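Local coordinates for protein glutamate receptor IIB (Drosophila melanogaster, PDB 4WXJ) that binds L-glutamate in the ligand-binding domain of a receptor subunit that probably forms a glutamate-gated cation channel in the postsynaptic membrane, at residues Gly41-Leu46 with Leu256-Phe261; Phe109-Phe113 with Leu240-Leu245. One frame throughout, in Å; residues are numbered along the deposited sequence.

Interaction 1: Gly41-Leu46 with Leu256-Phe261; sequences GYAVDL and LRNKWF
Two helices of the first lobe of the glutamate-binding clamshell pack here, the opening turn of helix 42-54, with Asp45 and Tyr42, meeting the last turns of helix 252-261, with Trp260 and Leu256. The axes of the segments 42-46 and 256-261 run roughly antiparallel (151°), 10.4 Å apart at closest approach. One cationic and one neutral N-H donor converge on a single carboxylate oxygen. Trp260 NE1 gives a hydrogen bond to Asp45 OD2 at 2.8 Å, with 146° at the hydrogen; the acceptor lies in the indole plane but is met from above the carboxylate plane. Lys259 NZ forms a salt bridge to Asp45 OD2 at 2.9 Å, arriving on the syn side and from the opposite face of the carboxylate. To get there the extended lysine chain brings CE over the rim of one indole face. The other indole face is covered by the start of helix 42-54: the N-cap residue Gly41 sets its CA 3.7 Å from the centroid of the six-membered ring, and Tyr42 CB lies over the five-membered one. Tyr42 fits as a knob into a hole made by Leu256, Arg257, Trp260 and Phe261. With CG trans to the backbone N (chi1 177°), its ring slides under Leu256, whose CD2 lies over one face, 3.9 Å from the centroid. The other methyl, Leu256 CD1, touches Asp45 CB at 3.5 Å. A leucine in place of Trp260 would probably leave Asp45 OD2 without one of its two donors and uncover Gly41 and Tyr42 CB. Gripped at OD2 by donors from opposite faces, the carboxylate is likely to stay ionised and to resist turning about CB-CG.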
# COMPACT_ATOMS: atom_id res chain seq x y z
N GLY A 41 14.80 -0.28 1.32
CA GLY A 41 13.57 0.35 0.88
C GLY A 41 13.16 1.51 1.76
O GLY A 41 13.77 1.76 2.80
N TYR A 42 12.13 2.22 1.32
CA TYR A 42 11.58 3.36 2.04
C TYR A 42 11.29 3.03 3.50
O TYR A 42 11.66 3.78 4.40
CB TYR A 42 10.31 3.86 1.35
CG TYR A 42 9.62 5.00 2.07
CD1 TYR A 42 8.78 4.77 3.14
CD2 TYR A 42 9.82 6.31 1.66
CE1 TYR A 42 8.15 5.80 3.80
CE2 TYR A 42 9.19 7.36 2.31
CZ TYR A 42 8.36 7.10 3.38
OH TYR A 42 7.74 8.14 4.03
N ALA A 43 10.61 1.91 3.72
CA ALA A 43 10.20 1.52 5.06
C ALA A 43 11.40 1.15 5.92
O ALA A 43 11.40 1.35 7.13
CB ALA A 43 9.21 0.37 5.00
N VAL A 44 12.44 0.60 5.29
CA VAL A 44 13.65 0.24 6.01
C VAL A 44 14.35 1.51 6.51
O VAL A 44 14.70 1.60 7.69
CB VAL A 44 14.62 -0.56 5.12
CG1 VAL A 44 15.92 -0.86 5.86
CG2 VAL A 44 13.97 -1.86 4.66
N ASP A 45 14.53 2.48 5.62
CA ASP A 45 15.13 3.76 6.01
C ASP A 45 14.33 4.45 7.11
O ASP A 45 14.92 5.00 8.04
CB ASP A 45 15.22 4.69 4.79
CG ASP A 45 16.26 4.24 3.78
OD1 ASP A 45 17.06 3.33 4.09
OD2 ASP A 45 16.28 4.81 2.67
N LEU A 46 13.01 4.41 7.02
CA LEU A 46 12.16 5.14 7.96
C LEU A 46 12.22 4.52 9.36
O LEU A 46 12.16 5.24 10.36
CB LEU A 46 10.71 5.18 7.46
CG LEU A 46 9.71 5.91 8.37
CD1 LEU A 46 10.16 7.34 8.66
CD2 LEU A 46 8.32 5.91 7.74
N LEU A 256 13.25 11.60 1.84
CA LEU A 256 13.11 10.14 1.80
C LEU A 256 12.15 9.70 0.70
O LEU A 256 12.37 8.69 0.04
CB LEU A 256 12.64 9.62 3.15
CG LEU A 256 12.51 8.10 3.28
CD1 LEU A 256 13.86 7.42 3.09
CD2 LEU A 256 11.91 7.72 4.62
N ARG A 257 11.08 10.46 0.51
CA ARG A 257 10.10 10.15 -0.53
C ARG A 257 10.74 10.32 -1.90
O ARG A 257 10.57 9.47 -2.78
CB ARG A 257 8.87 11.05 -0.40
CG ARG A 257 7.78 10.73 -1.42
CD ARG A 257 6.43 11.28 -0.99
NE ARG A 257 5.37 10.90 -1.93
CZ ARG A 257 4.07 11.09 -1.70
NH1 ARG A 257 3.65 11.64 -0.57
NH2 ARG A 257 3.18 10.71 -2.61
N ASN A 258 11.48 11.40 -2.08
CA ASN A 258 12.15 11.65 -3.35
C ASN A 258 13.18 10.57 -3.67
O ASN A 258 13.29 10.13 -4.81
CB ASN A 258 12.83 13.03 -3.34
CG ASN A 258 11.83 14.17 -3.30
OD1 ASN A 258 10.73 14.07 -3.83
ND2 ASN A 258 12.22 15.27 -2.66
N LYS A 259 13.92 10.14 -2.65
CA LYS A 259 14.96 9.12 -2.83
C LYS A 259 14.42 7.85 -3.49
O LYS A 259 15.08 7.26 -4.35
CB LYS A 259 15.59 8.77 -1.48
CG LYS A 259 16.56 7.60 -1.54
CD LYS A 259 17.14 7.27 -0.17
CE LYS A 259 18.02 6.03 -0.23
NZ LYS A 259 18.57 5.67 1.10
N TRP A 260 13.22 7.43 -3.08
CA TRP A 260 12.68 6.14 -3.51
C TRP A 260 11.63 6.24 -4.61
O TRP A 260 11.29 5.23 -5.23
CB TRP A 260 12.09 5.40 -2.31
CG TRP A 260 13.14 4.98 -1.32
CD1 TRP A 260 13.42 5.57 -0.12
CD2 TRP A 260 14.06 3.89 -1.45
NE1 TRP A 260 14.45 4.91 0.50
CE2 TRP A 260 14.86 3.87 -0.29
CE3 TRP A 260 14.28 2.92 -2.44
CZ2 TRP A 260 15.86 2.93 -0.09
CZ3 TRP A 260 15.27 1.98 -2.24
CH2 TRP A 260 16.05 1.99 -1.07
N PHE A 261 11.12 7.45 -4.87
CA PHE A 261 10.03 7.63 -5.84
C PHE A 261 10.36 8.55 -7.01
O PHE A 261 9.55 8.70 -7.92
CB PHE A 261 8.78 8.16 -5.13
CG PHE A 261 8.10 7.15 -4.26
CD1 PHE A 261 8.48 6.98 -2.93
CD2 PHE A 261 7.08 6.36 -4.76
CE1 PHE A 261 7.85 6.04 -2.13
CE2 PHE A 261 6.45 5.43 -3.97
CZ PHE A 261 6.83 5.27 -2.65

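Interaction 2: Phe109-Phe113 with Leu240-Leu245; sequences FTVPF and LSVGIL
Ser241, on helix 237-250, takes the backbone N-H of Val111 in the single hydrogen bond between the segments: Val111 N to Ser241 OG, 3.1 Å, with a nearly straight 162° at the hydrogen. The serine hydroxyl sits opposite its own carbonyl carbon (chi1 -69°), which carries it back along the helix, where it also bonds to the carbonyl O of Arg237, one turn earlier. It thus accepts from the strand while donating within its own helix. A second hydroxyl works inside the other segment, Thr110 OG1 donating to Val111 O at 2.9 Å across the corner of the chain; Thr110 OG1 is also hydrogen-bonded to Ile228 N of strand 214-230. Strands 108-123 and 214-230 are the pair that crosses between the two lobes in ionotropic glutamate receptor ligand-binding domains, and here, at its first-lobe end, the former turns corners against the flank of helix 237-250. Apolar contacts line both sides of the serine bond. The side chains of Thr110 and Leu240 cross obliquely and touch CG2 to CB at 3.8 Å. Val111 spreads its two methyls over Ser241 CB, and its CG2 also reaches Leu245 CG at 4.0 Å, near the surface. Ile244 meets the bend with two branches. Its chain, running at about a right angle to Thr110, brings CD1 to 3.3 Å from Thr110 OG1, so that a methyl lies against the twice-bonded hydroxyl. Ile244 CG2, on the other branch, rests on Phe113 CB at 3.8 Å, beside the carbonyl O of Pro112.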
# COMPACT_ATOMS: atom_id res chain seq x y z
N PHE A 109 -2.94 2.96 15.05
CA PHE A 109 -2.06 3.55 14.05
C PHE A 109 -1.36 4.78 14.60
O PHE A 109 -1.91 5.49 15.44
CB PHE A 109 -2.83 3.93 12.78
CG PHE A 109 -2.99 2.80 11.80
CD1 PHE A 109 -4.11 1.98 11.85
CD2 PHE A 109 -2.04 2.57 10.83
CE1 PHE A 109 -4.26 0.94 10.95
CE2 PHE A 109 -2.18 1.54 9.93
CZ PHE A 109 -3.29 0.72 9.98
N THR A 110 -0.15 5.03 14.12
CA THR A 110 0.54 6.28 14.41
C THR A 110 -0.09 7.37 13.56
O THR A 110 -0.98 7.10 12.76
CB THR A 110 2.04 6.19 14.09
OG1 THR A 110 2.23 5.99 12.69
CG2 THR A 110 2.69 5.05 14.86
N VAL A 111 0.37 8.60 13.75
CA VAL A 111 0.07 9.65 12.79
C VAL A 111 0.59 9.20 11.44
O VAL A 111 1.57 8.46 11.38
CB VAL A 111 0.71 11.00 13.17
CG1 VAL A 111 0.08 11.55 14.44
CG2 VAL A 111 2.22 10.85 13.33
N PRO A 112 -0.06 9.62 10.35
CA PRO A 112 0.44 9.15 9.05
C PRO A 112 1.83 9.69 8.70
O PRO A 112 2.17 10.79 9.13
CB PRO A 112 -0.60 9.69 8.06
CG PRO A 112 -1.81 9.98 8.87
CD PRO A 112 -1.30 10.41 10.21
N PHE A 113 2.60 8.92 7.94
CA PHE A 113 3.89 9.38 7.45
C PHE A 113 3.84 9.69 5.95
O PHE A 113 4.82 10.15 5.37
CB PHE A 113 4.99 8.35 7.73
CG PHE A 113 4.76 7.00 7.10
CD1 PHE A 113 5.15 6.76 5.79
CD2 PHE A 113 4.18 5.97 7.82
CE1 PHE A 113 4.95 5.52 5.21
CE2 PHE A 113 3.98 4.73 7.25
CZ PHE A 113 4.36 4.50 5.94
N LEU A 240 6.38 6.93 18.70
CA LEU A 240 6.58 6.77 17.27
C LEU A 240 6.00 7.96 16.49
O LEU A 240 6.60 8.43 15.52
CB LEU A 240 5.94 5.47 16.78
CG LEU A 240 6.70 4.17 17.07
CD1 LEU A 240 5.84 2.97 16.73
CD2 LEU A 240 8.01 4.12 16.29
N SER A 241 4.84 8.44 16.92
CA SER A 241 4.16 9.53 16.23
C SER A 241 4.94 10.84 16.31
O SER A 241 5.06 11.56 15.32
CB SER A 241 2.76 9.73 16.80
OG SER A 241 1.91 8.64 16.47
N VAL A 242 5.47 11.15 17.49
CA VAL A 242 6.25 12.36 17.68
C VAL A 242 7.51 12.30 16.82
O VAL A 242 7.95 13.31 16.27
CB VAL A 242 6.64 12.57 19.16
CG1 VAL A 242 7.63 13.72 19.32
CG2 VAL A 242 5.39 12.84 20.00
N GLY A 243 8.07 11.10 16.69
CA GLY A 243 9.23 10.88 15.85
C GLY A 243 8.95 11.13 14.38
O GLY A 243 9.73 11.79 13.69
N ILE A 244 7.83 10.60 13.90
CA ILE A 244 7.42 10.80 12.51
C ILE A 244 7.23 12.28 12.20
O ILE A 244 7.65 12.76 11.14
CB ILE A 244 6.10 10.04 12.21
CG1 ILE A 244 6.35 8.53 12.21
CG2 ILE A 244 5.52 10.46 10.87
CD1 ILE A 244 5.08 7.69 12.26
N LEU A 245 6.61 13.00 13.12
CA LEU A 245 6.37 14.43 12.95
C LEU A 245 7.67 15.23 12.98
O LEU A 245 7.80 16.25 12.30
CB LEU A 245 5.41 14.93 14.02
CG LEU A 245 3.98 14.42 13.86
CD1 LEU A 245 3.18 14.61 15.14
CD2 LEU A 245 3.29 15.11 12.70

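How the interactions relate
Interactions 1 and 2 lie in the first lobe with centres 16 Å apart, and they touch through Phe113. Its ring, belonging to interaction 2, meets helix 42-54 of interaction 1: Tyr42 OH lies 3.4 Å from Phe113 CD1, and Leu46 CD2 lies 3.8 Å from Phe113 CG. Ile244 also reaches this helix, at Leu50. The two C-terminal helices, 237-250 and 252-261, follow one another in the chain, one serving each contact. Each interaction has one phenylalanine near the pocket that does not touch the ligand: the side chain of Phe113 is about 9 Å from the bound glutamate and that of Phe261 about 11 Å, and each lies about 7 Å from the side chain of Asp96, a glutamate-binding residue.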